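Local coordinates for protein 7,8-dihydro-6-hydroxymethylpterin pyrophosphokinase-dihydropteroate synthase (Plasmodium falciparum, PDB 6JWS) that probably carries out two successive steps of folate biosynthesis, pyrophosphorylation of 6-hydroxymethyl-7,8-dihydropterin by ATP and condensation of the product with 4-aminobenzoate to give 7,8-dihydropteroate, at residues Leu32-Tyr44 and Ile85-Glu99. The protein carries 1 engineered substitution. Numbering follows the deposited sequence.
With CA (calcium ion), chain L.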
ATOM      1  N   LEU B  32      -8.562  -1.752 -33.855  1.00 32.99           N
ATOM      2  CA  LEU B  32      -9.342  -2.066 -35.047  1.00 32.47           C
ATOM      3  C   LEU B  32      -8.400  -2.402 -36.203  1.00 28.62           C
ATOM      4  O   LEU B  32      -8.611  -3.389 -36.906  1.00 27.07           O
ATOM      5  CB  LEU B  32     -10.284  -0.897 -35.372  1.00 34.85           C
ATOM      6  CG  LEU B  32     -10.999  -0.938 -36.731  1.00 37.98           C
ATOM      7  CD1 LEU B  32     -11.947  -2.135 -36.849  1.00 35.46           C
ATOM      8  CD2 LEU B  32     -11.750   0.362 -36.978  1.00 37.98           C
ATOM      9  N   ILE B  33      -7.332  -1.608 -36.348  1.00 27.92           N
ATOM     10  CA  ILE B  33      -6.382  -1.782 -37.434  1.00 28.36           C
ATOM     11  C   ILE B  33      -5.725  -3.151 -37.301  1.00 27.63           C
ATOM     12  O   ILE B  33      -5.706  -3.932 -38.258  1.00 28.13           O
ATOM     13  CB  ILE B  33      -5.340  -0.636 -37.472  1.00 31.56           C
ATOM     14  CG1 ILE B  33      -5.958   0.756 -37.671  1.00 33.33           C
ATOM     15  CG2 ILE B  33      -4.246  -0.915 -38.496  1.00 29.16           C
ATOM     16  CD1 ILE B  33      -7.239   0.768 -38.480  1.00 35.06           C
ATOM     17  N   LEU B  34      -5.197  -3.443 -36.105  1.00 27.48           N
ATOM     18  CA  LEU B  34      -4.388  -4.644 -35.942  1.00 27.59           C
ATOM     19  C   LEU B  34      -5.255  -5.902 -35.985  1.00 26.26           C
ATOM     20  O   LEU B  34      -4.833  -6.925 -36.529  1.00 24.90           O
ATOM     21  CB  LEU B  34      -3.519  -4.535 -34.683  1.00 28.85           C
ATOM     22  CG  LEU B  34      -2.422  -3.470 -34.757  1.00 29.80           C
ATOM     23  CD1 LEU B  34      -1.899  -3.110 -33.371  1.00 29.51           C
ATOM     24  CD2 LEU B  34      -1.285  -3.919 -35.666  1.00 30.06           C
ATOM     25  N   GLU B  35      -6.489  -5.813 -35.476  1.00 25.45           N
ATOM     26  CA  GLU B  35      -7.377  -6.969 -35.538  1.00 28.93           C
ATOM     27  C   GLU B  35      -7.892  -7.229 -36.963  1.00 29.42           C
ATOM     28  O   GLU B  35      -8.114  -8.377 -37.345  1.00 29.28           O
ATOM     29  CB  GLU B  35      -8.486  -6.886 -34.483  1.00 29.34           C
ATOM     30  CG  GLU B  35      -7.957  -6.946 -33.059  1.00 29.04           C
ATOM     31  CD  GLU B  35      -8.908  -7.313 -31.928  1.00 30.44           C
ATOM     32  OE1 GLU B  35     -10.123  -6.994 -32.018  1.00 31.21           O
ATOM     33  OE2 GLU B  35      -8.423  -7.921 -30.945  1.00 30.85           O
ATOM     34  N   THR B  36      -8.089  -6.164 -37.748  1.00 29.84           N
ATOM     35  CA  THR B  36      -8.459  -6.287 -39.156  1.00 30.09           C
ATOM     36  C   THR B  36      -7.372  -7.069 -39.899  1.00 29.77           C
ATOM     37  O   THR B  36      -7.669  -8.012 -40.633  1.00 29.10           O
ATOM     38  CB  THR B  36      -8.739  -4.904 -39.777  1.00 31.46           C
ATOM     39  OG1 THR B  36      -9.834  -4.268 -39.108  1.00 29.52           O
ATOM     40  CG2 THR B  36      -8.985  -4.949 -41.271  1.00 32.17           C
ATOM     41  N   ALA B  37      -6.104  -6.694 -39.672  1.00 29.30           N
ATOM     42  CA  ALA B  37      -4.976  -7.411 -40.251  1.00 27.32           C
ATOM     43  C   ALA B  37      -4.930  -8.851 -39.754  1.00 27.08           C
ATOM     44  O   ALA B  37      -4.618  -9.743 -40.541  1.00 29.84           O
ATOM     45  CB  ALA B  37      -3.674  -6.685 -39.990  1.00 27.88           C
ATOM     46  N   LEU B  38      -5.241  -9.092 -38.467  1.00 27.59           N
ATOM     47  CA  LEU B  38      -5.267 -10.471 -37.973  1.00 27.58           C
ATOM     48  C   LEU B  38      -6.263 -11.297 -38.780  1.00 27.61           C
ATOM     49  O   LEU B  38      -5.949 -12.417 -39.168  1.00 30.15           O
ATOM     50  CB  LEU B  38      -5.647 -10.554 -36.491  1.00 27.39           C
ATOM     51  CG  LEU B  38      -4.554 -10.223 -35.473  1.00 28.97           C
ATOM     52  CD1 LEU B  38      -5.130 -10.253 -34.061  1.00 29.04           C
ATOM     53  CD2 LEU B  38      -3.386 -11.184 -35.578  1.00 26.83           C
ATOM     54  N   HIS B  39      -7.470 -10.752 -38.981  1.00 28.63           N
ATOM     55  CA  HIS B  39      -8.498 -11.415 -39.766  1.00 30.82           C
ATOM     56  C   HIS B  39      -7.994 -11.715 -41.175  1.00 29.60           C
ATOM     57  O   HIS B  39      -8.124 -12.839 -41.644  1.00 32.80           O
ATOM     58  CB  HIS B  39      -9.769 -10.566 -39.832  1.00 32.56           C
ATOM     59  CG  HIS B  39     -10.480 -10.449 -38.531  1.00 39.18           C
ATOM     60  ND1 HIS B  39     -10.890 -11.562 -37.810  1.00 40.07           N
ATOM     61  CD2 HIS B  39     -10.913  -9.362 -37.848  1.00 39.53           C
ATOM     62  CE1 HIS B  39     -11.517 -11.161 -36.724  1.00 42.26           C
ATOM     63  NE2 HIS B  39     -11.535  -9.813 -36.719  1.00 40.94           N
ATOM     64  N   LEU B  40      -7.411 -10.706 -41.837  1.00 29.50           N
ATOM     65  CA  LEU B  40      -6.953 -10.866 -43.208  1.00 28.19           C
ATOM     66  C   LEU B  40      -5.835 -11.898 -43.287  1.00 28.72           C
ATOM     67  O   LEU B  40      -5.771 -12.659 -44.255  1.00 30.80           O
ATOM     68  CB  LEU B  40      -6.568  -9.503 -43.791  1.00 28.01           C
ATOM     69  CG  LEU B  40      -7.747  -8.536 -43.926  1.00 27.41           C
ATOM     70  CD1 LEU B  40      -7.290  -7.148 -44.339  1.00 26.26           C
ATOM     71  CD2 LEU B  40      -8.790  -9.077 -44.897  1.00 27.80           C
ATOM     72  N   VAL B  41      -4.996 -11.961 -42.244  1.00 28.44           N
ATOM     73  CA  VAL B  41      -3.972 -12.996 -42.149  1.00 29.29           C
ATOM     74  C   VAL B  41      -4.630 -14.380 -42.046  1.00 31.21           C
ATOM     75  O   VAL B  41      -4.214 -15.310 -42.736  1.00 29.58           O
ATOM     76  CB  VAL B  41      -2.986 -12.716 -40.989  1.00 29.88           C
ATOM     77  CG1 VAL B  41      -2.074 -13.902 -40.692  1.00 28.38           C
ATOM     78  CG2 VAL B  41      -2.168 -11.446 -41.208  1.00 26.75           C
ATOM     79  N   GLU B  42      -5.639 -14.525 -41.165  1.00 33.37           N
ATOM     80  CA  GLU B  42      -6.355 -15.784 -40.971  1.00 36.58           C
ATOM     81  C   GLU B  42      -7.017 -16.227 -42.276  1.00 37.40           C
ATOM     82  O   GLU B  42      -7.107 -17.424 -42.539  1.00 34.94           O
ATOM     83  CB  GLU B  42      -7.550 -15.616 -40.022  1.00 38.77           C
ATOM     84  CG  GLU B  42      -7.438 -16.296 -38.671  1.00 38.52           C
ATOM     85  CD  GLU B  42      -7.083 -17.771 -38.561  1.00 39.14           C
ATOM     86  OE1 GLU B  42      -7.465 -18.572 -39.440  1.00 38.47           O
ATOM     87  OE2 GLU B  42      -6.428 -18.122 -37.562  1.00 40.57           O
ATOM     88  N   LYS B  43      -7.540 -15.251 -43.037  1.00 37.24           N
ATOM     89  CA  LYS B  43      -8.288 -15.479 -44.269  1.00 36.90           C
ATOM     90  C   LYS B  43      -7.360 -15.905 -45.409  1.00 35.28           C
ATOM     91  O   LYS B  43      -7.607 -16.923 -46.049  1.00 36.58           O
ATOM     92  CB  LYS B  43      -9.085 -14.217 -44.622  1.00 37.56           C
ATOM     93  CG  LYS B  43     -10.074 -14.352 -45.772  1.00 39.03           C
ATOM     94  CD  LYS B  43     -10.894 -13.089 -45.965  1.00 39.15           C
ATOM     95  CE  LYS B  43     -11.969 -13.202 -47.028  1.00 37.74           C
ATOM     96  NZ  LYS B  43     -12.808 -14.408 -46.846  1.00 38.19           N
ATOM     97  N   TYR B  44      -6.272 -15.149 -45.622  1.00 34.91           N
ATOM     98  CA  TYR B  44      -5.484 -15.244 -46.841  1.00 33.20           C
ATOM     99  C   TYR B  44      -4.156 -15.981 -46.661  1.00 33.97           C
ATOM    100  O   TYR B  44      -3.512 -16.288 -47.658  1.00 40.33           O
ATOM    101  CB  TYR B  44      -5.248 -13.857 -47.448  1.00 31.68           C
ATOM    102  CG  TYR B  44      -6.475 -13.157 -47.981  1.00 31.89           C
ATOM    103  CD1 TYR B  44      -7.428 -13.829 -48.739  1.00 32.46           C
ATOM    104  CD2 TYR B  44      -6.666 -11.800 -47.762  1.00 32.60           C
ATOM    105  CE1 TYR B  44      -8.550 -13.177 -49.232  1.00 30.88           C
ATOM    106  CE2 TYR B  44      -7.778 -11.131 -48.253  1.00 33.15           C
ATOM    107  CZ  TYR B  44      -8.721 -11.824 -48.993  1.00 33.11           C
ATOM    108  OH  TYR B  44      -9.808 -11.158 -49.484  1.00 38.07           O
ATOM    109  N   ILE B  85     -13.120   0.482 -43.282  1.00 87.86           N
ATOM    110  CA  ILE B  85     -12.719  -0.877 -42.954  1.00 80.86           C
ATOM    111  C   ILE B  85     -13.981  -1.727 -42.810  1.00 77.40           C
ATOM    112  O   ILE B  85     -14.035  -2.861 -43.289  1.00 72.34           O
ATOM    113  CB  ILE B  85     -11.809  -0.901 -41.701  1.00 79.30           C
ATOM    114  CG1 ILE B  85     -10.341  -0.635 -42.053  1.00 79.12           C
ATOM    115  CG2 ILE B  85     -11.950  -2.201 -40.921  1.00 76.40           C
ATOM    116  CD1 ILE B  85      -9.919   0.813 -41.943  1.00 79.72           C
ATOM    117  N   ASN B  86     -15.007  -1.138 -42.188  1.00 76.83           N
ATOM    118  CA  ASN B  86     -16.289  -1.795 -42.002  1.00 83.87           C
ATOM    119  C   ASN B  86     -16.780  -2.348 -43.342  1.00 85.42           C
ATOM    120  O   ASN B  86     -17.066  -3.542 -43.447  1.00 80.26           O
ATOM    121  CB  ASN B  86     -17.290  -0.887 -41.277  1.00 86.67           C
ATOM    122  CG  ASN B  86     -16.760  -0.343 -39.963  1.00 90.40           C
ATOM    123  OD1 ASN B  86     -15.722   0.315 -39.923  1.00 89.62           O
ATOM    124  ND2 ASN B  86     -17.473  -0.604 -38.878  1.00 91.39           N
ATOM    125  N   GLU B  87     -16.830  -1.476 -44.361  1.00 86.57           N
ATOM    126  CA  GLU B  87     -17.354  -1.824 -45.676  1.00 85.46           C
ATOM    127  C   GLU B  87     -16.398  -2.787 -46.380  1.00 76.57           C
ATOM    128  O   GLU B  87     -16.843  -3.767 -46.972  1.00 70.52           O
ATOM    129  CB  GLU B  87     -17.659  -0.569 -46.505  1.00 95.47           C
ATOM    130  CG  GLU B  87     -18.469  -0.836 -47.772  1.00105.30           C
ATOM    131  CD  GLU B  87     -19.977  -1.011 -47.629  1.00109.85           C
ATOM    132  OE1 GLU B  87     -20.609  -0.189 -46.934  1.00113.78           O
ATOM    133  OE2 GLU B  87     -20.524  -1.968 -48.225  1.00104.23           O
ATOM    134  N   LEU B  88     -15.090  -2.507 -46.289  1.00 70.04           N
ATOM    135  CA  LEU B  88     -14.048  -3.334 -46.880  1.00 64.10           C
ATOM    136  C   LEU B  88     -14.255  -4.807 -46.527  1.00 63.34           C
ATOM    137  O   LEU B  88     -14.156  -5.657 -47.407  1.00 61.68           O
ATOM    138  CB  LEU B  88     -12.677  -2.837 -46.413  1.00 62.25           C
ATOM    139  CG  LEU B  88     -11.582  -3.899 -46.313  1.00 66.21           C
ATOM    140  CD1 LEU B  88     -11.074  -4.303 -47.688  1.00 66.65           C
ATOM    141  CD2 LEU B  88     -10.432  -3.409 -45.448  1.00 72.42           C
ATOM    142  N   MET B  89     -14.548  -5.090 -45.248  1.00 64.17           N
ATOM    143  CA  MET B  89     -14.723  -6.448 -44.743  1.00 66.05           C
ATOM    144  C   MET B  89     -15.949  -7.121 -45.364  1.00 72.29           C
ATOM    145  O   MET B  89     -15.998  -8.349 -45.456  1.00 71.91           O
ATOM    146  CB  MET B  89     -14.881  -6.469 -43.218  1.00 61.18           C
ATOM    147  CG  MET B  89     -13.658  -5.995 -42.444  1.00 57.70           C
ATOM    148  SD  MET B  89     -12.128  -6.898 -42.796  1.00 57.28           S
ATOM    149  CE  MET B  89     -12.618  -8.584 -42.435  1.00 54.49           C
ATOM    150  N   GLN B  90     -16.940  -6.313 -45.771  1.00 78.45           N
ATOM    151  CA  GLN B  90     -18.183  -6.842 -46.313  1.00 87.06           C
ATOM    152  C   GLN B  90     -17.979  -7.357 -47.739  1.00 84.84           C
ATOM    153  O   GLN B  90     -18.675  -8.279 -48.160  1.00 90.45           O
ATOM    154  CB  GLN B  90     -19.320  -5.820 -46.225  1.00 93.34           C
ATOM    155  CG  GLN B  90     -19.977  -5.744 -44.850  1.00 97.58           C
ATOM    156  CD  GLN B  90     -21.394  -5.221 -44.901  1.00103.77           C
ATOM    157  OE1 GLN B  90     -22.314  -5.818 -44.346  1.00107.75           O
ATOM    158  NE2 GLN B  90     -21.586  -4.099 -45.577  1.00104.50           N
ATOM    159  N   ASN B  91     -17.017  -6.768 -48.466  1.00 82.56           N
ATOM    160  CA  ASN B  91     -16.795  -7.069 -49.875  1.00 79.92           C
ATOM    161  C   ASN B  91     -15.342  -7.484 -50.096  1.00 72.54           C
ATOM    162  O   ASN B  91     -14.552  -6.730 -50.662  1.00 71.48           O
ATOM    163  CB  ASN B  91     -17.166  -5.890 -50.783  1.00 81.93           C
ATOM    164  CG  ASN B  91     -18.580  -5.386 -50.577  1.00 88.45           C
ATOM    165  OD1 ASN B  91     -18.785  -4.334 -49.972  1.00 83.15           O
ATOM    166  ND2 ASN B  91     -19.560  -6.128 -51.070  1.00 90.59           N
ATOM    167  N   LEU B  92     -14.997  -8.692 -49.647  1.00 66.30           N
ATOM    168  CA  LEU B  92     -13.643  -9.197 -49.809  1.00 63.24           C
ATOM    169  C   LEU B  92     -13.676 -10.371 -50.775  1.00 61.87           C
ATOM    170  O   LEU B  92     -14.664 -11.102 -50.825  1.00 61.67           O
ATOM    171  CB  LEU B  92     -13.103  -9.676 -48.456  1.00 62.18           C
ATOM    172  CG  LEU B  92     -12.639  -8.609 -47.464  1.00 59.27           C
ATOM    173  CD1 LEU B  92     -12.367  -9.248 -46.109  1.00 58.01           C
ATOM    174  CD2 LEU B  92     -11.398  -7.890 -47.966  1.00 55.99           C
ATOM    175  N   GLU B  93     -12.566 -10.561 -51.494  1.00 62.85           N
ATOM    176  CA  GLU B  93     -12.414 -11.699 -52.384  1.00 66.51           C
ATOM    177  C   GLU B  93     -12.216 -12.945 -51.532  1.00 64.02           C
ATOM    178  O   GLU B  93     -11.413 -12.934 -50.601  1.00 63.22           O
ATOM    179  CB  GLU B  93     -11.208 -11.506 -53.304  1.00 75.25           C
ATOM    180  CG  GLU B  93     -11.382 -10.393 -54.321  1.00 87.30           C
ATOM    181  CD  GLU B  93     -10.079  -9.721 -54.718  1.00 97.71           C
ATOM    182  OE1 GLU B  93      -9.180  -9.630 -53.855  1.00102.67           O
ATOM    183  OE2 GLU B  93      -9.961  -9.295 -55.885  1.00106.04           O
ATOM    184  N   GLU B  94     -12.956 -14.007 -51.869  1.00 60.24           N
ATOM    185  CA  GLU B  94     -12.829 -15.285 -51.184  1.00 57.03           C
ATOM    186  C   GLU B  94     -11.405 -15.809 -51.355  1.00 51.27           C
ATOM    187  O   GLU B  94     -10.743 -15.512 -52.345  1.00 50.47           O
ATOM    188  CB  GLU B  94     -13.884 -16.275 -51.687  1.00 58.30           C
ATOM    189  CG  GLU B  94     -15.272 -16.048 -51.094  1.00 63.01           C
ATOM    190  CD  GLU B  94     -15.576 -16.755 -49.777  1.00 67.19           C
ATOM    191  OE1 GLU B  94     -14.669 -17.419 -49.231  1.00 65.92           O
ATOM    192  OE2 GLU B  94     -16.726 -16.646 -49.294  1.00 65.79           O
ATOM    193  N   SER B  95     -10.933 -16.560 -50.353  1.00 47.07           N
ATOM    194  CA  SER B  95      -9.659 -17.259 -50.415  1.00 41.74           C
ATOM    195  C   SER B  95      -9.828 -18.503 -51.284  1.00 46.48           C
ATOM    196  O   SER B  95     -10.954 -18.920 -51.541  1.00 48.57           O
ATOM    197  CB  SER B  95      -9.189 -17.618 -49.026  1.00 35.59           C
ATOM    198  OG  SER B  95      -8.008 -18.407 -49.062  1.00 32.40           O
ATOM    199  N   LYS B  96      -8.707 -19.086 -51.731  1.00 46.45           N
ATOM    200  CA  LYS B  96      -8.742 -20.323 -52.493  1.00 48.00           C
ATOM    201  C   LYS B  96      -8.482 -21.499 -51.560  1.00 48.30           C
ATOM    202  O   LYS B  96      -8.404 -22.643 -52.000  1.00 43.54           O
ATOM    203  CB  LYS B  96      -7.700 -20.310 -53.617  1.00 54.24           C
ATOM    204  CG  LYS B  96      -8.022 -19.418 -54.808  1.00 55.67           C
ATOM    205  CD  LYS B  96      -7.352 -19.893 -56.076  1.00 61.53           C
ATOM    206  CE  LYS B  96      -7.825 -19.140 -57.301  1.00 64.54           C
ATOM    207  NZ  LYS B  96      -7.108 -19.579 -58.521  1.00 64.46           N
ATOM    208  N   TYR B  97      -8.327 -21.200 -50.263  1.00 52.37           N
ATOM    209  CA  TYR B  97      -8.001 -22.244 -49.306  1.00 50.86           C
ATOM    210  C   TYR B  97      -9.112 -22.376 -48.276  1.00 50.98           C
ATOM    211  O   TYR B  97      -9.780 -21.398 -47.955  1.00 47.58           O
ATOM    212  CB  TYR B  97      -6.623 -22.008 -48.688  1.00 49.03           C
ATOM    213  CG  TYR B  97      -5.480 -22.449 -49.564  1.00 47.01           C
ATOM    214  CD1 TYR B  97      -5.027 -21.652 -50.605  1.00 49.36           C
ATOM    215  CD2 TYR B  97      -4.866 -23.675 -49.371  1.00 46.23           C
ATOM    216  CE1 TYR B  97      -3.981 -22.052 -51.424  1.00 48.16           C
ATOM    217  CE2 TYR B  97      -3.820 -24.092 -50.180  1.00 48.58           C
ATOM    218  CZ  TYR B  97      -3.375 -23.276 -51.208  1.00 48.41           C
ATOM    219  OH  TYR B  97      -2.339 -23.681 -51.998  1.00 51.51           O
ATOM    220  N   GLU B  98      -9.292 -23.609 -47.791  1.00 59.36           N
ATOM    221  CA  GLU B  98     -10.319 -23.931 -46.815  1.00 63.98           C
ATOM    222  C   GLU B  98      -9.999 -23.235 -45.493  1.00 60.61           C
ATOM    223  O   GLU B  98      -8.874 -23.312 -44.998  1.00 55.89           O
ATOM    224  CB  GLU B  98     -10.479 -25.449 -46.673  1.00 77.37           C
ATOM    225  CG  GLU B  98      -9.395 -26.139 -45.852  1.00 84.73           C
ATOM    226  CD  GLU B  98      -9.652 -27.608 -45.546  1.00 92.43           C
ATOM    227  OE1 GLU B  98      -9.366 -28.457 -46.419  1.00 95.66           O
ATOM    228  OE2 GLU B  98     -10.154 -27.902 -44.438  1.00 96.85           O
ATOM    229  N   GLU B  99     -10.996 -22.510 -44.977  1.00 56.63           N
ATOM    230  CA  GLU B  99     -11.001 -21.998 -43.618  1.00 52.78           C
ATOM    231  C   GLU B  99     -11.795 -22.968 -42.750  1.00 52.95           C
ATOM    232  O   GLU B  99     -12.958 -23.242 -43.045  1.00 53.75           O
ATOM    233  CB  GLU B  99     -11.678 -20.626 -43.572  1.00 51.23           C
ATOM    234  CG  GLU B  99     -11.550 -19.929 -42.222  1.00 53.49           C
ATOM    235  CD  GLU B  99     -10.116 -19.636 -41.793  1.00 48.44           C
ATOM    236  OE1 GLU B  99      -9.385 -20.592 -41.409  1.00 49.18           O
ATOM    237  OE2 GLU B  99      -9.716 -18.460 -41.873  1.00 42.99           O
TER
HETATM  238 CA    CA L 804      -7.414 -19.481 -41.773  1.00 35.75          CA
HETATM  239  O   HOH W   1     -12.210 -16.649 -47.925  1.00 37.38           O
HETATM  240  O   HOH W   2      -5.802 -17.157 -49.416  1.00 34.52           O
HETATM  241  O   HOH W   3      -7.460 -20.342 -44.045  1.00 30.04           O
HETATM  242  O   HOH W   4      -6.571 -21.416 -41.458  1.00 27.62           O
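Glu42 and Glu99 meet at a calcium ion near the C-terminal end of helix 32-44. Glu42 supplies both its backbone O (2.2 Å from the calcium) and one carboxylate oxygen, OE1, whereas Glu99 is bidentate, its OE1 lying 2.3 Å and its OE2 2.5 Å from the metal. The two carboxylate planes are turned 45° apart, and shared binding to the ion probably offsets the repulsion expected between Glu42 O and Glu99 OE2, just 2.9 Å from each other. Two waters and the backbone O of Gly46 complete the shell, and the second carboxylate oxygen of Glu42 accepts from Ile48 N, which fixes how the group is turned.

Well away from the metal, the phenol of Tyr44 gives a short hydrogen bond, OH to Glu93 O at 2.6 Å, in the carbonyl plane and on a lone pair. The Lys43 chain leaves the helix with CG anti to the backbone N (chi1 -172°) and runs extended past Leu92, bending only at its end; there NZ donates to a water that also accepts from Ser95 N and donates to Glu94 OE1. Ser95 OG accepts from Tyr97 N in an ST turn and shares a second water with Tyr44 O.

Further back along the helix the contact becomes apolar. The side chains of Leu40 and Leu92 cross at about a right angle, CD2 of the first 3.8 Å from CD1 of the second, Thr36 CG2 meets Met89 SD, and Ile85 CG2 reaches Thr36, whose OG1 is tied back to Leu32 O (2.7 Å).

Helix 85-90 runs nearly parallel to helix 32-44 (9°, axes 11.9 Å apart), and the loop after it wraps round to the calcium. Leu34 and Leu38 of helix 32-44 pack on strands 16-24 and 46-57 of the antiparallel HPPK sheet, while Leu40, Tyr44 and Leu92 abut helix 177-190.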